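Amidohydrolase 3 domain-containing protein (Pyrococcus horikoshii, PDB 3IGH) probably hydrolyses carbon-nitrogen bonds other than peptide bonds, as a metal-dependent enzyme of the amidohydrolase family whose substrate is not known. Local coordinates at residues E238-L243 / I298-K303; K319-A324 / G335-A340; H69-G74 / S209-A214; L181-Y186 / L215-Y220. All blocks are in the same frame, centred on the assembly; numbering follows the deposited sequence. Where two conformers were deposited one is given.

Contact 1. Residues E238-L243 / I298-K303; sequences EVLDKL and IRITEK. With SO4 (sulfate ion), chain R.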
# COMPACT_ATOMS: atom_id res chain seq x y z
N GLU A 238 0.86 -19.20 -0.01
CA GLU A 238 1.79 -19.08 -1.12
C GLU A 238 2.03 -17.61 -1.46
O GLU A 238 3.18 -17.21 -1.69
CB GLU A 238 1.26 -19.85 -2.35
CG GLU A 238 1.22 -21.38 -2.19
CD GLU A 238 0.09 -21.92 -1.28
OE1 GLU A 238 0.22 -23.08 -0.82
OE2 GLU A 238 -0.92 -21.22 -1.02
N VAL A 239 0.98 -16.81 -1.45
CA VAL A 239 1.14 -15.37 -1.64
C VAL A 239 1.86 -14.70 -0.48
O VAL A 239 2.68 -13.81 -0.69
CB VAL A 239 -0.21 -14.66 -1.95
CG1 VAL A 239 -0.04 -13.15 -2.00
CG2 VAL A 239 -0.72 -15.15 -3.28
N LEU A 240 1.59 -15.16 0.74
CA LEU A 240 2.26 -14.62 1.93
C LEU A 240 3.79 -14.74 1.79
O LEU A 240 4.52 -13.80 2.13
CB LEU A 240 1.76 -15.31 3.21
CG LEU A 240 2.52 -15.02 4.51
CD1 LEU A 240 2.45 -13.52 4.84
CD2 LEU A 240 1.98 -15.85 5.67
N ASP A 241 4.27 -15.88 1.27
CA ASP A 241 5.71 -16.05 1.00
C ASP A 241 6.27 -14.95 0.10
O ASP A 241 7.38 -14.47 0.31
CB ASP A 241 6.00 -17.40 0.34
CG ASP A 241 5.85 -18.56 1.31
OD1 ASP A 241 5.80 -18.32 2.54
OD2 ASP A 241 5.79 -19.72 0.84
N LYS A 242 5.49 -14.56 -0.90
CA LYS A 242 5.90 -13.51 -1.82
C LYS A 242 5.85 -12.12 -1.18
O LYS A 242 6.70 -11.28 -1.46
CB LYS A 242 5.08 -13.57 -3.10
CG LYS A 242 5.31 -14.84 -3.89
CD LYS A 242 4.74 -14.74 -5.29
CE LYS A 242 5.15 -15.95 -6.13
NZ LYS A 242 4.68 -15.84 -7.54
N LEU A 243 4.87 -11.88 -0.31
CA LEU A 243 4.83 -10.63 0.47
C LEU A 243 6.07 -10.50 1.33
O LEU A 243 6.70 -9.44 1.35
CB LEU A 243 3.59 -10.58 1.37
CG LEU A 243 2.22 -10.58 0.68
CD1 LEU A 243 1.13 -10.41 1.73
CD2 LEU A 243 2.13 -9.48 -0.38
N ILE A 298 1.04 -22.90 12.94
CA ILE A 298 1.77 -21.97 13.81
C ILE A 298 2.86 -21.25 13.04
O ILE A 298 3.02 -20.04 13.20
CB ILE A 298 2.35 -22.70 15.04
CG1 ILE A 298 1.21 -23.12 15.96
CG2 ILE A 298 3.31 -21.79 15.86
CD1 ILE A 298 1.49 -24.38 16.71
N ARG A 299 3.59 -21.98 12.20
CA ARG A 299 4.66 -21.40 11.39
C ARG A 299 4.13 -20.30 10.45
O ARG A 299 4.72 -19.21 10.35
CB ARG A 299 5.37 -22.49 10.58
CG ARG A 299 6.49 -21.98 9.69
CD ARG A 299 7.12 -23.11 8.91
NE ARG A 299 8.11 -23.81 9.72
CZ ARG A 299 9.43 -23.70 9.58
NH1 ARG A 299 10.23 -24.38 10.38
NH2 ARG A 299 9.95 -22.91 8.64
N ILE A 300 3.02 -20.57 9.78
CA ILE A 300 2.43 -19.57 8.88
C ILE A 300 1.89 -18.35 9.67
O ILE A 300 2.10 -17.20 9.26
CB ILE A 300 1.38 -20.19 7.92
CG1 ILE A 300 2.01 -21.32 7.10
CG2 ILE A 300 0.84 -19.12 6.96
CD1 ILE A 300 1.02 -22.20 6.34
N THR A 301 1.22 -18.63 10.78
CA THR A 301 0.74 -17.59 11.69
C THR A 301 1.88 -16.66 12.13
O THR A 301 1.75 -15.44 12.06
CB THR A 301 0.04 -18.22 12.92
OG1 THR A 301 -1.11 -18.96 12.49
CG2 THR A 301 -0.40 -17.15 13.93
N GLU A 302 3.01 -17.24 12.53
CA GLU A 302 4.17 -16.44 12.96
C GLU A 302 4.81 -15.64 11.84
O GLU A 302 5.25 -14.50 12.07
CB GLU A 302 5.21 -17.30 13.69
CG GLU A 302 4.75 -17.85 15.06
CD GLU A 302 4.39 -16.77 16.08
OE1 GLU A 302 5.09 -16.67 17.10
OE2 GLU A 302 3.39 -16.02 15.88
N LYS A 303 4.87 -16.22 10.64
CA LYS A 303 5.32 -15.50 9.45
C LYS A 303 4.44 -14.26 9.21
O LYS A 303 4.94 -13.15 9.01
CB LYS A 303 5.28 -16.44 8.24
CG LYS A 303 5.83 -15.84 6.95
CD LYS A 303 5.64 -16.79 5.77
CE LYS A 303 6.48 -18.06 5.90
NZ LYS A 303 7.93 -17.75 6.01
S SO4 R . 9.94 -20.25 6.31
O1 SO4 R . 8.69 -20.98 6.12
O2 SO4 R . 11.02 -21.19 6.59
O3 SO4 R . 10.26 -19.50 5.10
O4 SO4 R . 9.80 -19.32 7.43
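Leu240 meets Ile300 and Lys303 where helices 237-246 and 294-305 run side by side. The short axes come no nearer than 11.0 Å, with 37° between their directions. Side chains therefore bridge the gap, and they bury only a modest area. Leu240 has CG anti to its own backbone nitrogen (chi1 171°), which carries the isobutyl group out toward the other helix. Its CD2 methyl does most of the work. It lies 3.7 Å from Ile300 CG2, the branch of that isoleucine nearest helix 237-246. The same CD2 is 3.8 Å from Lys303 CD, as the leucine and the lysine chain run past each other in opposite senses. On the strand side of this patch, Leu240 also packs on Val261 and Ile300 on Leu263, both of strand 256-264.

Lys303 was modelled in two conformers, and the one described here starts extended, then bends about its CG-CD and CD-CE bonds. Asp241 crosses it at about a right angle. Asp241 OD1 touches Lys303 CE at 3.4 Å, but stands 4.1 Å from Lys303 NZ, too far for a salt bridge. The ammonium group turns instead to a sulfate, with a weak bond from Lys303 NZ to sulfate O4 of 2.8 Å. Arg299, bent at its third torsion, brings its guanidinium edge to the same ion, and Arg299 NH2 is 2.9 Å from sulfate O2. The contact is thus apolar on the barrel side and ionic at the surface, where the anion, probably from the crystallisation liquor, may draw the lysine from Asp241 in this conformer.

Contact 2. Residues K319-A324 / G335-A340; sequences KALDVA and GRIEHA. With SO4 (sulfate ion), chain B.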
# COMPACT_ATOMS: atom_id res chain seq x y z
N LYS A 319 -13.64 -30.19 16.73
CA LYS A 319 -12.23 -30.52 16.98
C LYS A 319 -11.30 -29.58 16.20
O LYS A 319 -10.24 -29.20 16.69
CB LYS A 319 -11.91 -31.98 16.64
CG LYS A 319 -10.53 -32.43 17.11
CD LYS A 319 -10.31 -33.91 16.86
CE LYS A 319 -9.22 -34.43 17.79
NZ LYS A 319 -9.07 -35.91 17.70
N ALA A 320 -11.72 -29.19 14.99
CA ALA A 320 -10.98 -28.21 14.20
C ALA A 320 -10.86 -26.90 14.94
O ALA A 320 -9.82 -26.23 14.86
CB ALA A 320 -11.67 -27.99 12.90
N LEU A 321 -11.92 -26.53 15.65
CA LEU A 321 -11.92 -25.34 16.48
C LEU A 321 -10.90 -25.43 17.62
O LEU A 321 -10.22 -24.44 17.91
CB LEU A 321 -13.32 -25.06 17.03
CG LEU A 321 -13.46 -23.82 17.92
CD1 LEU A 321 -13.03 -22.54 17.17
CD2 LEU A 321 -14.88 -23.68 18.41
N ASP A 322 -10.79 -26.61 18.24
CA ASP A 322 -9.74 -26.86 19.25
C ASP A 322 -8.36 -26.57 18.67
O ASP A 322 -7.55 -25.90 19.29
CB ASP A 322 -9.77 -28.31 19.77
CG ASP A 322 -10.95 -28.61 20.68
OD1 ASP A 322 -11.36 -27.73 21.46
OD2 ASP A 322 -11.45 -29.75 20.63
N VAL A 323 -8.12 -27.09 17.46
CA VAL A 323 -6.87 -26.91 16.74
C VAL A 323 -6.61 -25.42 16.46
O VAL A 323 -5.52 -24.92 16.73
CB VAL A 323 -6.85 -27.73 15.42
CG1 VAL A 323 -5.61 -27.43 14.57
CG2 VAL A 323 -6.93 -29.23 15.72
N ALA A 324 -7.63 -24.72 15.95
CA ALA A 324 -7.51 -23.28 15.69
C ALA A 324 -7.23 -22.50 16.96
O ALA A 324 -6.36 -21.62 16.97
CB ALA A 324 -8.78 -22.73 15.00
N GLY A 335 -6.53 -14.00 16.97
CA GLY A 335 -6.87 -14.01 15.55
C GLY A 335 -8.36 -14.11 15.29
O GLY A 335 -9.19 -13.89 16.17
N ARG A 336 -8.71 -14.42 14.04
CA ARG A 336 -10.10 -14.61 13.70
C ARG A 336 -10.36 -16.04 13.25
O ARG A 336 -9.49 -16.70 12.67
CB ARG A 336 -10.60 -13.56 12.68
CG ARG A 336 -9.74 -13.37 11.45
CD ARG A 336 -10.33 -12.32 10.49
NE ARG A 336 -11.55 -12.77 9.83
CZ ARG A 336 -12.24 -12.05 8.95
NH1 ARG A 336 -11.84 -10.84 8.60
NH2 ARG A 336 -13.34 -12.57 8.41
N ILE A 337 -11.56 -16.53 13.58
CA ILE A 337 -11.98 -17.86 13.15
C ILE A 337 -13.14 -17.71 12.18
O ILE A 337 -14.06 -16.93 12.41
CB ILE A 337 -12.31 -18.77 14.36
CG1 ILE A 337 -11.01 -19.22 15.02
CG2 ILE A 337 -13.12 -20.00 13.94
CD1 ILE A 337 -11.13 -19.45 16.51
N GLU A 338 -13.06 -18.44 11.07
CA GLU A 338 -14.08 -18.44 10.04
C GLU A 338 -15.00 -19.64 10.23
O GLU A 338 -14.52 -20.76 10.47
CB GLU A 338 -13.44 -18.48 8.65
CG GLU A 338 -12.30 -17.47 8.46
CD GLU A 338 -12.71 -16.05 8.81
OE1 GLU A 338 -13.62 -15.50 8.16
OE2 GLU A 338 -12.12 -15.48 9.76
N HIS A 339 -16.31 -19.37 10.11
CA HIS A 339 -17.41 -20.33 10.24
C HIS A 339 -17.83 -20.58 11.69
O HIS A 339 -18.95 -20.21 12.09
CB HIS A 339 -17.14 -21.65 9.52
CG HIS A 339 -16.99 -21.52 8.04
ND1 HIS A 339 -18.00 -21.83 7.15
CD2 HIS A 339 -15.93 -21.13 7.28
CE1 HIS A 339 -17.58 -21.62 5.92
NE2 HIS A 339 -16.33 -21.20 5.97
N ALA A 340 -16.95 -21.23 12.45
CA ALA A 340 -17.22 -21.64 13.84
C ALA A 340 -18.57 -22.37 13.94
O ALA A 340 -19.40 -22.06 14.80
CB ALA A 340 -17.15 -20.44 14.79
S SO4 B . -13.93 -21.10 3.23
O1 SO4 B . -13.61 -19.95 2.42
O2 SO4 B . -15.37 -21.27 3.28
O3 SO4 B . -13.35 -22.29 2.62
O4 SO4 B . -13.42 -20.89 4.59
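Ile337 packs against Leu321 and Ala324, joining strand 336-337 to helix 318-331 within one beta-alpha-beta unit of the amidohydrolase barrel. That unit starts with strand 310-315. Ile337 was modelled in two conformers, and one is followed here. From CB, which points toward the helix, the side chain divides. The CG2 methyl approaches Leu321 CD1 at 4.1 Å. The other branch leaves through CG1, which lies 4.2 Å from Ala324 CB. The tip, Ile337 CD1, comes closest, 3.7 Å from Leu321 CD1. The two side chains cross at about a right angle. With chi1 at -179°, Leu321 stretches away from its own backbone N, and this swings the CD1 methyl over toward the strand. The contact is buried and wholly apolar.

The residues flanking Ile337 face other ground. Arg336 grips the carboxylate of Glu338 side-on, with Arg336 NE 2.8 Å from Glu338 OE2 and Arg336 NH2 bonded to Glu338 OE1. The chain then turns at Glu338 and presents His339 to a sulfate also held by His67, His314 and Lys262. These histidines are consistent with the metal site of related enzymes. The ion meets the ring at its edge, with sulfate O2 in the ring plane and 2.9 Å from His339 NE2.

Contact 3. Residues H69-G74 / S209-A214; sequences HLDELG and SVNEKA. With SO4 (sulfate ion), chain H; SO4 (sulfate ion), chain B.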
# COMPACT_ATOMS: atom_id res chain seq x y z
N HIS A 69 -15.50 -14.51 -1.52
CA HIS A 69 -14.52 -14.75 -2.56
C HIS A 69 -14.93 -13.91 -3.76
O HIS A 69 -15.79 -14.31 -4.54
CB HIS A 69 -14.51 -16.23 -2.95
CG HIS A 69 -14.29 -17.15 -1.79
ND1 HIS A 69 -13.03 -17.54 -1.39
CD2 HIS A 69 -15.16 -17.77 -0.97
CE1 HIS A 69 -13.13 -18.36 -0.35
NE2 HIS A 69 -14.42 -18.51 -0.07
N LEU A 70 -14.30 -12.75 -3.88
CA LEU A 70 -14.63 -11.75 -4.89
C LEU A 70 -14.42 -12.30 -6.30
O LEU A 70 -15.27 -12.12 -7.17
CB LEU A 70 -13.78 -10.51 -4.64
CG LEU A 70 -14.28 -9.07 -4.68
CD1 LEU A 70 -15.65 -8.90 -4.06
CD2 LEU A 70 -13.28 -8.16 -3.98
N ASP A 71 -13.31 -13.00 -6.51
CA ASP A 71 -13.02 -13.57 -7.83
C ASP A 71 -14.02 -14.69 -8.21
O ASP A 71 -14.51 -14.73 -9.34
CB ASP A 71 -11.57 -14.07 -7.91
CG ASP A 71 -11.19 -15.04 -6.79
OD1 ASP A 71 -11.93 -15.21 -5.78
OD2 ASP A 71 -10.12 -15.66 -6.92
N GLU A 72 -14.32 -15.56 -7.25
CA GLU A 72 -15.27 -16.65 -7.48
C GLU A 72 -16.69 -16.13 -7.68
O GLU A 72 -17.45 -16.71 -8.44
CB GLU A 72 -15.23 -17.65 -6.34
CG GLU A 72 -13.94 -18.47 -6.29
CD GLU A 72 -13.85 -19.36 -5.05
OE1 GLU A 72 -14.87 -19.53 -4.34
OE2 GLU A 72 -12.75 -19.88 -4.78
N LEU A 73 -17.03 -15.03 -7.01
CA LEU A 73 -18.35 -14.42 -7.19
C LEU A 73 -18.49 -13.90 -8.62
O LEU A 73 -19.51 -14.13 -9.28
CB LEU A 73 -18.61 -13.30 -6.18
CG LEU A 73 -19.89 -12.46 -6.36
CD1 LEU A 73 -21.15 -13.32 -6.38
CD2 LEU A 73 -20.00 -11.36 -5.27
N GLY A 74 -17.47 -13.21 -9.10
CA GLY A 74 -17.41 -12.75 -10.49
C GLY A 74 -17.57 -13.88 -11.48
O GLY A 74 -18.35 -13.76 -12.42
N SER A 209 -8.64 -15.88 0.78
CA SER A 209 -7.80 -16.68 -0.13
C SER A 209 -7.52 -15.98 -1.45
O SER A 209 -7.81 -16.49 -2.54
CB SER A 209 -8.35 -18.11 -0.33
OG SER A 209 -8.39 -18.79 0.91
N VAL A 210 -6.96 -14.78 -1.33
CA VAL A 210 -6.52 -14.04 -2.50
C VAL A 210 -5.26 -14.73 -3.01
O VAL A 210 -4.25 -14.79 -2.29
CB VAL A 210 -6.23 -12.54 -2.13
CG1 VAL A 210 -5.68 -11.77 -3.31
CG2 VAL A 210 -7.48 -11.87 -1.61
N ASN A 211 -5.31 -15.25 -4.24
CA ASN A 211 -4.14 -15.89 -4.84
C ASN A 211 -3.28 -14.87 -5.61
O ASN A 211 -3.53 -13.67 -5.54
CB ASN A 211 -4.52 -17.11 -5.71
CG ASN A 211 -5.40 -16.74 -6.92
OD1 ASN A 211 -5.31 -15.65 -7.48
ND2 ASN A 211 -6.25 -17.69 -7.34
N GLU A 212 -2.28 -15.36 -6.35
CA GLU A 212 -1.28 -14.49 -6.99
C GLU A 212 -1.89 -13.56 -8.02
O GLU A 212 -1.67 -12.35 -8.00
CB GLU A 212 -0.16 -15.33 -7.63
CG GLU A 212 0.81 -16.01 -6.64
CD GLU A 212 0.33 -17.36 -6.07
OE1 GLU A 212 -0.87 -17.75 -6.21
OE2 GLU A 212 1.18 -18.05 -5.46
N LYS A 213 -2.70 -14.13 -8.92
CA LYS A 213 -3.34 -13.32 -9.96
C LYS A 213 -4.47 -12.42 -9.48
O LYS A 213 -4.66 -11.33 -10.02
CB LYS A 213 -3.80 -14.20 -11.11
CG LYS A 213 -2.66 -14.79 -11.89
CD LYS A 213 -3.12 -15.51 -13.12
CE LYS A 213 -1.92 -16.02 -13.90
NZ LYS A 213 -2.31 -16.90 -15.02
N ALA A 214 -5.22 -12.88 -8.48
CA ALA A 214 -6.25 -12.03 -7.85
C ALA A 214 -5.57 -10.83 -7.19
O ALA A 214 -6.07 -9.71 -7.30
CB ALA A 214 -7.07 -12.81 -6.83
S SO4 H . -4.95 -20.90 -5.79
O1 SO4 H . -6.16 -20.15 -6.08
O2 SO4 H . -5.15 -22.32 -6.07
O3 SO4 H . -3.85 -20.40 -6.61
O4 SO4 H . -4.60 -20.74 -4.38
S SO4 B . -13.93 -21.10 3.23
O1 SO4 B . -13.61 -19.95 2.42
O2 SO4 B . -15.37 -21.27 3.28
O3 SO4 B . -13.35 -22.29 2.62
O4 SO4 B . -13.42 -20.89 4.59
O HOH W 1 -8.05 -15.69 -5.12
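Asp71 and Ala214 bring the backbones nearest, with their CA atoms 6.9 Å apart, where helices 70-78 and 212-223 both begin. The direct touch is slight: Asp71 OD2 lies 4.2 Å from Ala214 CB. A water does the joining. It donates to Asp71 OD2 at 2.7 Å and to Ser209 O, and accepts from Asn211 N. The other oxygen, Asp71 OD1, bends back to its own helix and takes the N-H of Glu72 from above the carboxylate plane. Asp71 CG sits between the backbone nitrogen and carbonyl carbon (chi1 54°), a position that allows this return.

His69, just before helix 70-78, closes the His-x-His pair at the end of strand 58-68, as in other amidohydrolases. Its NE2 makes a weak bond of 3.0 Å to O1 of the sulfate that His339 also binds.

Asn211 is the N-cap of helix 212-223. Asn211 OD1 accepts from Ala214 N at 2.9 Å, while Asn211 ND2 donates almost straight (173°) to O1 of a second sulfate and also bonds the hydroxyl of Tyr186. Without the amide, as with an alanine here, Ala214 N would probably lose its capping acceptor and the Tyr186 hydroxyl its amide partner. The NZ of Lys213, in the first turn of that helix, bonds the carbonyl oxygens of Glu178 and Leu181.

Contact 4. Residues L181-Y186 / L215-Y220; sequences LTVEDY and LRALFY. With SO4 (sulfate ion), chain F.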
# COMPACT_ATOMS: atom_id res chain seq x y z
N LEU A 181 -6.67 -18.98 -16.22
CA LEU A 181 -7.17 -17.62 -16.10
C LEU A 181 -6.00 -16.65 -16.12
O LEU A 181 -4.95 -16.96 -15.56
CB LEU A 181 -7.99 -17.45 -14.82
CG LEU A 181 -9.28 -18.28 -14.68
CD1 LEU A 181 -9.90 -18.06 -13.29
CD2 LEU A 181 -10.29 -17.93 -15.79
N THR A 182 -6.18 -15.52 -16.79
CA THR A 182 -5.17 -14.46 -16.82
C THR A 182 -5.52 -13.39 -15.80
O THR A 182 -6.64 -13.37 -15.30
CB THR A 182 -5.12 -13.77 -18.19
OG1 THR A 182 -6.37 -13.11 -18.43
CG2 THR A 182 -4.85 -14.78 -19.31
N VAL A 183 -4.57 -12.49 -15.51
CA VAL A 183 -4.86 -11.33 -14.66
C VAL A 183 -6.05 -10.52 -15.18
O VAL A 183 -6.91 -10.11 -14.40
CB VAL A 183 -3.60 -10.43 -14.46
CG1 VAL A 183 -3.95 -9.17 -13.66
CG2 VAL A 183 -2.52 -11.22 -13.74
N GLU A 184 -6.11 -10.35 -16.51
CA GLU A 184 -7.22 -9.63 -17.14
C GLU A 184 -8.58 -10.28 -16.84
O GLU A 184 -9.57 -9.58 -16.65
CB GLU A 184 -7.02 -9.50 -18.66
CG GLU A 184 -5.63 -9.01 -19.09
CD GLU A 184 -4.66 -10.15 -19.36
OE1 GLU A 184 -3.85 -10.46 -18.46
OE2 GLU A 184 -4.71 -10.73 -20.47
N ASP A 185 -8.61 -11.62 -16.79
CA ASP A 185 -9.82 -12.36 -16.41
C ASP A 185 -10.23 -12.04 -14.97
O ASP A 185 -11.41 -11.79 -14.69
CB ASP A 185 -9.62 -13.86 -16.52
CG ASP A 185 -9.49 -14.33 -17.95
OD1 ASP A 185 -10.04 -13.68 -18.86
OD2 ASP A 185 -8.83 -15.35 -18.16
N TYR A 186 -9.25 -12.05 -14.07
CA TYR A 186 -9.47 -11.70 -12.66
C TYR A 186 -9.95 -10.27 -12.49
O TYR A 186 -10.85 -10.02 -11.68
CB TYR A 186 -8.22 -11.95 -11.82
CG TYR A 186 -8.01 -13.38 -11.38
CD1 TYR A 186 -7.27 -14.27 -12.17
CD2 TYR A 186 -8.53 -13.84 -10.17
CE1 TYR A 186 -7.05 -15.58 -11.76
CE2 TYR A 186 -8.33 -15.16 -9.76
CZ TYR A 186 -7.59 -16.01 -10.56
OH TYR A 186 -7.37 -17.30 -10.15
N LEU A 215 -4.44 -11.06 -6.53
CA LEU A 215 -3.69 -9.95 -5.94
C LEU A 215 -3.18 -8.96 -6.98
O LEU A 215 -3.32 -7.75 -6.79
CB LEU A 215 -2.55 -10.44 -5.02
CG LEU A 215 -1.82 -9.32 -4.25
CD1 LEU A 215 -2.77 -8.45 -3.40
CD2 LEU A 215 -0.68 -9.86 -3.40
N ARG A 216 -2.63 -9.46 -8.09
CA ARG A 216 -2.21 -8.57 -9.20
C ARG A 216 -3.37 -7.73 -9.73
O ARG A 216 -3.21 -6.54 -10.01
CB ARG A 216 -1.62 -9.37 -10.36
CG ARG A 216 -0.27 -9.99 -10.09
CD ARG A 216 0.22 -10.64 -11.38
NE ARG A 216 1.53 -11.25 -11.21
CZ ARG A 216 2.68 -10.62 -11.42
NH1 ARG A 216 3.82 -11.26 -11.24
NH2 ARG A 216 2.68 -9.35 -11.83
N ALA A 217 -4.54 -8.35 -9.86
CA ALA A 217 -5.75 -7.68 -10.31
C ALA A 217 -6.18 -6.59 -9.32
O ALA A 217 -6.54 -5.48 -9.72
CB ALA A 217 -6.87 -8.70 -10.49
N LEU A 218 -6.15 -6.93 -8.03
CA LEU A 218 -6.51 -5.96 -6.99
C LEU A 218 -5.59 -4.74 -6.98
O LEU A 218 -6.08 -3.61 -6.89
CB LEU A 218 -6.53 -6.63 -5.60
CG LEU A 218 -7.68 -7.61 -5.29
CD1 LEU A 218 -7.39 -8.35 -3.99
CD2 LEU A 218 -9.04 -6.89 -5.24
N PHE A 219 -4.28 -4.97 -7.08
CA PHE A 219 -3.29 -3.90 -7.20
C PHE A 219 -3.57 -3.01 -8.42
O PHE A 219 -3.51 -1.79 -8.33
CB PHE A 219 -1.86 -4.46 -7.29
CG PHE A 219 -1.26 -4.87 -5.96
CD1 PHE A 219 -1.43 -4.08 -4.82
CD2 PHE A 219 -0.48 -6.01 -5.87
CE1 PHE A 219 -0.85 -4.46 -3.59
CE2 PHE A 219 0.10 -6.39 -4.66
CZ PHE A 219 -0.09 -5.61 -3.51
N TYR A 220 -3.88 -3.64 -9.55
CA TYR A 220 -4.24 -2.91 -10.77
C TYR A 220 -5.46 -2.00 -10.55
O TYR A 220 -5.41 -0.80 -10.83
CB TYR A 220 -4.52 -3.90 -11.92
CG TYR A 220 -5.09 -3.24 -13.16
CD1 TYR A 220 -4.25 -2.56 -14.06
CD2 TYR A 220 -6.46 -3.26 -13.42
CE1 TYR A 220 -4.78 -1.94 -15.19
CE2 TYR A 220 -6.99 -2.64 -14.54
CZ TYR A 220 -6.14 -1.99 -15.43
OH TYR A 220 -6.67 -1.38 -16.54
S SO4 F . -1.25 -13.29 -17.25
O1 SO4 F . -1.55 -11.91 -17.63
O2 SO4 F . -1.51 -14.18 -18.36
O3 SO4 F . 0.16 -13.38 -16.86
O4 SO4 F . -2.07 -13.66 -16.11
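Ala217 lies against Val183 and Tyr186, and this is the tight part of the contact. The CA atoms of Val183 and Ala217 are 5.7 Å apart, close for two helices, and the small alanine makes this possible. Ala217 CB touches Tyr186 CB at 3.8 Å, while the tyrosine ring leads away from Ala217 and its hydroxyl bonds Asn177 O. Both residues are buried. Val183 CG1 rests over the backbone of the other helix, 3.9 Å from Ala217 N.

The other methyl of Val183 faces the side nearer solvent, where Val183 and Arg216 are partly exposed. Val183 CG2 meets Arg216 CD at 3.7 Å, crossing the extended arginine chain at about a right angle. A sulfate sits beside Val183, and Val183 N donates to sulfate O4 at 2.8 Å, so the first turn of helix 183-199 offers a backbone N-H to the anion.

Thr182 and Asp185 form a capping box at this helix start. Thr182 OG1 accepts from Asp185 N at 3.2 Å, and Asp185 OD2 takes Thr182 N at 3.0 Å while also pairing with Arg101. A valine in place of Thr182 would probably leave Asp185 N without its capping acceptor and let the first turn fray.

On its far side, helix 212-223 packs Leu215 and Leu218 onto strand 202-210, and Phe219 meets Phe251 of the second subunit edge to face. Further along helix 183-199, Val187 and Ile190 continue the cover over Ala217.

In the fold
Contacts 3 and 4 lie closest, their centres 9 Å apart, and share helix 212-223: contact 3 holds its start and contact 4 its next turns. Contact 1 leans on the same helix, with Val239 CG2 3.4 Å from Glu212 N and Val239 CG1 packed on Leu215. Contacts 1 and 4 also both reach the second subunit. Contact 2 stands apart, about 18 Å from contact 1 and 22 Å from contact 3, centre to centre. Yet contacts 2 and 3 meet at one sulfate, through His339 and His69, and its histidine-rich pocket is consistent with the active site of the family. Contacts 1 and 4 lie on the outer helical layer.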